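Local coordinates for mandelate racemase/muconate lactonizing protein (Paenibacillus sp., PDB 3V5C) that probably dehydrates galacturonate as a magnesium-dependent lyase of the enolase superfamily, at residues Thr122-Ser134 / Tyr350-Thr362. The protein carries 1 engineered substitution. Sequence-based numbering, arbitrary orientation.
Sequences TGASLVVPCYDTS and YRIENGEIHVPAT
Val128 and Ile357 pair antiparallel, joining the first barrel strand of this enolase-fold enzyme to strand 356-359, the second strand of the hairpin. Val128 N gives its hydrogen to Ile357 O at 2.9 Å, and Ile357 N returns one to Val128 O at 2.7 Å, in the carbonyl plane. Farther along, Cys130 N reaches Gly355 O almost straight (172° at the hydrogen) but from above the carbonyl plane, where the type I' turn 353-356 closes the hairpin. Cys130 SG, set between its backbone N and carbonyl carbon (chi1 59°), lies against the Glu356-Ile357 peptide, 3.8 Å from Ile357 N, and reaches Ile352 CG2.

On one face, the side chain of Glu356 leans on Val127. Its CB lies 3.5 Å from Val127 CG1, CG and CD follow the same methyl, and OE1 comes to 3.3 Å from it; OE2 turns to a water that also donates to Val127 O. With CG1 anti to the backbone N (chi1 -180°), Val127 sets this methyl over a face of the His358 ring as a CH-pi contact, 3.9 Å from the centroid, while CG2 meets His358 ND1. Arg351 NH2 lies over the rim of the opposite face.

Val128, Ile357 and Val359 point to the other face, extended by Val335 of the neighbouring parallel strand and covered by Ile319 and His324 of helix 317-325. Backbone bonds thus fix the register, apolar contacts hold the buried side, and one shared water satisfies Glu356 OE2 and Val127 O on the more open side.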
loop_
_atom_site.group_PDB
_atom_site.type_symbol
_atom_site.label_atom_id
_atom_site.label_comp_id
_atom_site.label_asym_id
_atom_site.label_seq_id
_atom_site.Cartn_x
_atom_site.Cartn_y
_atom_site.Cartn_z
ATOM N N THR A 122 22.691 12.442 -5.584
ATOM C CA THR A 122 21.708 12.181 -4.540
ATOM C C THR A 122 21.981 13.017 -3.296
ATOM O O THR A 122 22.954 13.769 -3.236
ATOM C CB THR A 122 21.709 10.705 -4.139
ATOM O OG1 THR A 122 22.976 10.377 -3.556
ATOM C CG2 THR A 122 21.466 9.822 -5.361
ATOM N N GLY A 123 21.120 12.872 -2.296
ATOM C CA GLY A 123 21.274 13.601 -1.050
ATOM C C GLY A 123 19.975 14.232 -0.588
ATOM O O GLY A 123 19.745 14.388 0.613
ATOM N N ALA A 124 19.126 14.604 -1.542
ATOM C CA ALA A 124 17.831 15.188 -1.212
ATOM C C ALA A 124 17.009 14.177 -0.420
ATOM O O ALA A 124 17.036 12.976 -0.705
ATOM C CB ALA A 124 17.086 15.619 -2.471
ATOM N N SER A 125 16.292 14.667 0.585
ATOM C CA SER A 125 15.426 13.803 1.378
ATOM C C SER A 125 14.245 13.325 0.551
ATOM O O SER A 125 13.715 14.077 -0.281
ATOM C CB SER A 125 14.920 14.536 2.623
ATOM O OG SER A 125 15.985 14.773 3.525
ATOM N N LEU A 126 13.834 12.081 0.795
ATOM C CA LEU A 126 12.655 11.511 0.161
ATOM C C LEU A 126 11.430 11.767 1.020
ATOM O O LEU A 126 11.301 11.227 2.117
ATOM C CB LEU A 126 12.814 10.008 -0.074
ATOM C CG LEU A 126 11.652 9.406 -0.873
ATOM C CD1 LEU A 126 11.430 10.180 -2.166
ATOM C CD2 LEU A 126 11.887 7.943 -1.151
ATOM N N VAL A 127 10.541 12.595 0.499
ATOM C CA VAL A 127 9.300 12.947 1.185
ATOM C C VAL A 127 8.167 12.596 0.225
ATOM O O VAL A 127 8.156 13.052 -0.911
ATOM C CB VAL A 127 9.269 14.469 1.533
ATOM C CG1 VAL A 127 7.983 14.846 2.250
ATOM C CG2 VAL A 127 10.491 14.851 2.391
ATOM N N VAL A 128 7.218 11.781 0.684
ATOM C CA VAL A 128 6.239 11.169 -0.205
ATOM C C VAL A 128 4.825 11.448 0.304
ATOM O O VAL A 128 4.552 11.275 1.485
ATOM C CB VAL A 128 6.458 9.624 -0.255
ATOM C CG1 VAL A 128 5.625 8.975 -1.328
ATOM C CG2 VAL A 128 7.929 9.295 -0.489
ATOM N N PRO A 129 3.919 11.882 -0.581
ATOM C CA PRO A 129 2.542 12.080 -0.110
ATOM C C PRO A 129 1.949 10.804 0.484
ATOM O O PRO A 129 2.215 9.716 -0.005
ATOM C CB PRO A 129 1.784 12.452 -1.391
ATOM C CG PRO A 129 2.846 13.023 -2.292
ATOM C CD PRO A 129 4.075 12.211 -2.007
ATOM N N CYS A 130 1.148 10.934 1.531
ATOM C CA CYS A 130 0.418 9.788 2.047
ATOM C C CYS A 130 -1.013 10.185 2.341
ATOM O O CYS A 130 -1.353 11.372 2.357
ATOM C CB CYS A 130 1.051 9.253 3.328
ATOM S SG CYS A 130 1.161 10.433 4.723
ATOM N N TYR A 131 -1.848 9.181 2.575
ATOM C CA TYR A 131 -3.218 9.428 2.990
ATOM C C TYR A 131 -3.626 8.453 4.064
ATOM O O TYR A 131 -3.073 7.367 4.198
ATOM C CB TYR A 131 -4.217 9.374 1.809
ATOM C CG TYR A 131 -4.463 8.003 1.181
ATOM C CD1 TYR A 131 -5.280 7.062 1.802
ATOM C CD2 TYR A 131 -3.912 7.676 -0.048
ATOM C CE1 TYR A 131 -5.527 5.834 1.225
ATOM C CE2 TYR A 131 -4.160 6.447 -0.647
ATOM C CZ TYR A 131 -4.958 5.523 0.001
ATOM O OH TYR A 131 -5.215 4.300 -0.563
ATOM N N ASP A 132 -4.586 8.890 4.868
ATOM C CA ASP A 132 -5.055 8.130 6.001
ATOM C C ASP A 132 -6.126 7.169 5.517
ATOM O O ASP A 132 -7.210 7.600 5.122
ATOM C CB ASP A 132 -5.638 9.115 7.017
ATOM C CG ASP A 132 -6.127 8.445 8.275
ATOM O OD1 ASP A 132 -6.168 7.203 8.335
ATOM O OD2 ASP A 132 -6.508 9.180 9.216
ATOM N N THR A 133 -5.832 5.867 5.557
ATOM C CA THR A 133 -6.753 4.862 5.021
ATOM C C THR A 133 -7.699 4.235 6.065
ATOM O O THR A 133 -8.448 3.309 5.747
ATOM C CB THR A 133 -5.935 3.743 4.315
ATOM O OG1 THR A 133 -6.774 3.025 3.399
ATOM C CG2 THR A 133 -5.347 2.784 5.341
ATOM N N SER A 134 -7.708 4.779 7.288
ATOM C CA SER A 134 -8.306 4.086 8.436
ATOM C C SER A 134 -9.778 4.411 8.703
ATOM O O SER A 134 -10.301 4.024 9.746
ATOM C CB SER A 134 -7.500 4.387 9.718
ATOM O OG SER A 134 -7.619 5.754 10.096
ATOM N N TYR A 350 10.910 6.831 10.322
ATOM C CA TYR A 350 9.902 7.476 9.489
ATOM C C TYR A 350 9.057 8.428 10.326
ATOM O O TYR A 350 8.784 8.161 11.494
ATOM C CB TYR A 350 8.955 6.433 8.885
ATOM C CG TYR A 350 9.577 5.521 7.847
ATOM C CD1 TYR A 350 10.409 4.460 8.214
ATOM C CD2 TYR A 350 9.293 5.697 6.499
ATOM C CE1 TYR A 350 10.964 3.613 7.257
ATOM C CE2 TYR A 350 9.846 4.857 5.540
ATOM C CZ TYR A 350 10.678 3.819 5.923
ATOM O OH TYR A 350 11.215 2.989 4.953
ATOM N N ARG A 351 8.622 9.528 9.721
ATOM C CA ARG A 351 7.664 10.395 10.386
ATOM C C ARG A 351 6.647 10.964 9.401
ATOM O O ARG A 351 6.915 11.046 8.196
ATOM C CB ARG A 351 8.384 11.506 11.150
ATOM C CG ARG A 351 9.248 12.389 10.282
ATOM C CD ARG A 351 9.997 13.446 11.114
ATOM N NE ARG A 351 10.599 14.443 10.237
ATOM C CZ ARG A 351 9.979 15.548 9.841
ATOM N NH1 ARG A 351 8.748 15.803 10.262
ATOM N NH2 ARG A 351 10.589 16.402 9.028
ATOM N N ILE A 352 5.474 11.323 9.920
ATOM C CA ILE A 352 4.417 11.946 9.123
ATOM C C ILE A 352 4.302 13.429 9.464
ATOM O O ILE A 352 4.275 13.810 10.643
ATOM C CB ILE A 352 3.025 11.317 9.381
ATOM C CG1 ILE A 352 3.053 9.790 9.267
ATOM C CG2 ILE A 352 1.983 11.941 8.450
ATOM C CD1 ILE A 352 3.598 9.282 7.956
ATOM N N GLU A 353 4.230 14.266 8.443
ATOM C CA GLU A 353 4.071 15.699 8.659
ATOM C C GLU A 353 3.375 16.295 7.446
ATOM O O GLU A 353 3.763 16.042 6.307
ATOM C CB GLU A 353 5.430 16.372 8.916
ATOM C CG GLU A 353 5.353 17.878 9.149
ATOM C CD GLU A 353 6.731 18.541 9.245
ATOM O OE1 GLU A 353 7.653 17.937 9.828
ATOM O OE2 GLU A 353 6.892 19.668 8.732
ATOM N N ASN A 354 2.316 17.057 7.688
ATOM C CA ASN A 354 1.638 17.763 6.608
ATOM C C ASN A 354 1.270 16.901 5.402
ATOM O O ASN A 354 1.454 17.305 4.252
ATOM C CB ASN A 354 2.452 18.983 6.177
ATOM C CG ASN A 354 2.507 20.046 7.260
ATOM O OD1 ASN A 354 1.509 20.303 7.938
ATOM N ND2 ASN A 354 3.673 20.661 7.437
ATOM N N GLY A 355 0.771 15.699 5.682
ATOM C CA GLY A 355 0.225 14.859 4.625
ATOM C C GLY A 355 1.291 14.160 3.805
ATOM O O GLY A 355 1.032 13.755 2.674
ATOM N N GLU A 356 2.488 14.033 4.378
ATOM C CA GLU A 356 3.604 13.355 3.721
ATOM C C GLU A 356 4.345 12.459 4.702
ATOM O O GLU A 356 4.482 12.784 5.904
ATOM C CB GLU A 356 4.593 14.370 3.142
ATOM C CG GLU A 356 3.974 15.391 2.175
ATOM C CD GLU A 356 4.972 16.437 1.690
ATOM O OE1 GLU A 356 5.622 17.088 2.535
ATOM O OE2 GLU A 356 5.111 16.608 0.462
ATOM N N ILE A 357 4.838 11.334 4.184
ATOM C CA ILE A 357 5.714 10.466 4.949
ATOM C C ILE A 357 7.162 10.781 4.602
ATOM O O ILE A 357 7.535 10.844 3.425
ATOM C CB ILE A 357 5.357 8.960 4.752
ATOM C CG1 ILE A 357 6.229 8.060 5.610
ATOM C CG2 ILE A 357 5.447 8.533 3.274
ATOM C CD1 ILE A 357 5.599 6.675 5.872
ATOM N N HIS A 358 7.966 11.035 5.631
ATOM C CA HIS A 358 9.379 11.307 5.451
ATOM C C HIS A 358 10.157 10.012 5.592
ATOM O O HIS A 358 10.209 9.425 6.661
ATOM C CB HIS A 358 9.852 12.351 6.471
ATOM C CG HIS A 358 9.275 13.708 6.232
ATOM N ND1 HIS A 358 10.052 14.800 5.909
ATOM C CD2 HIS A 358 7.992 14.142 6.218
ATOM C CE1 HIS A 358 9.275 15.854 5.731
ATOM N NE2 HIS A 358 8.019 15.480 5.900
ATOM N N VAL A 359 10.706 9.544 4.480
ATOM C CA VAL A 359 11.449 8.288 4.452
ATOM C C VAL A 359 12.902 8.572 4.847
ATOM O O VAL A 359 13.522 9.451 4.259
ATOM C CB VAL A 359 11.399 7.663 3.038
ATOM C CG1 VAL A 359 12.120 6.315 3.032
ATOM C CG2 VAL A 359 9.955 7.468 2.586
ATOM N N PRO A 360 13.436 7.851 5.838
ATOM C CA PRO A 360 14.818 8.115 6.285
ATOM C C PRO A 360 15.845 7.679 5.233
ATOM O O PRO A 360 15.561 6.801 4.415
ATOM C CB PRO A 360 14.956 7.222 7.535
ATOM C CG PRO A 360 13.991 6.090 7.272
ATOM C CD PRO A 360 12.802 6.790 6.641
ATOM N N ALA A 361 17.022 8.302 5.241
ATOM C CA ALA A 361 18.077 7.954 4.297
ATOM C C ALA A 361 18.996 6.856 4.824
ATOM O O ALA A 361 20.108 6.667 4.316
ATOM C CB ALA A 361 18.892 9.195 3.942
ATOM N N THR A 362 18.508 6.106 5.797
ATOM C CA THR A 362 19.264 5.019 6.402
ATOM C C THR A 362 19.273 3.760 5.522
ATOM O O THR A 362 18.483 3.636 4.593
ATOM C CB THR A 362 18.701 4.706 7.782
ATOM O OG1 THR A 362 17.284 4.623 7.677
ATOM C CG2 THR A 362 19.028 5.851 8.750
HETATM O O HOH W 1 15.482 10.561 2.667
HETATM O O HOH W 2 6.305 15.306 -1.581
#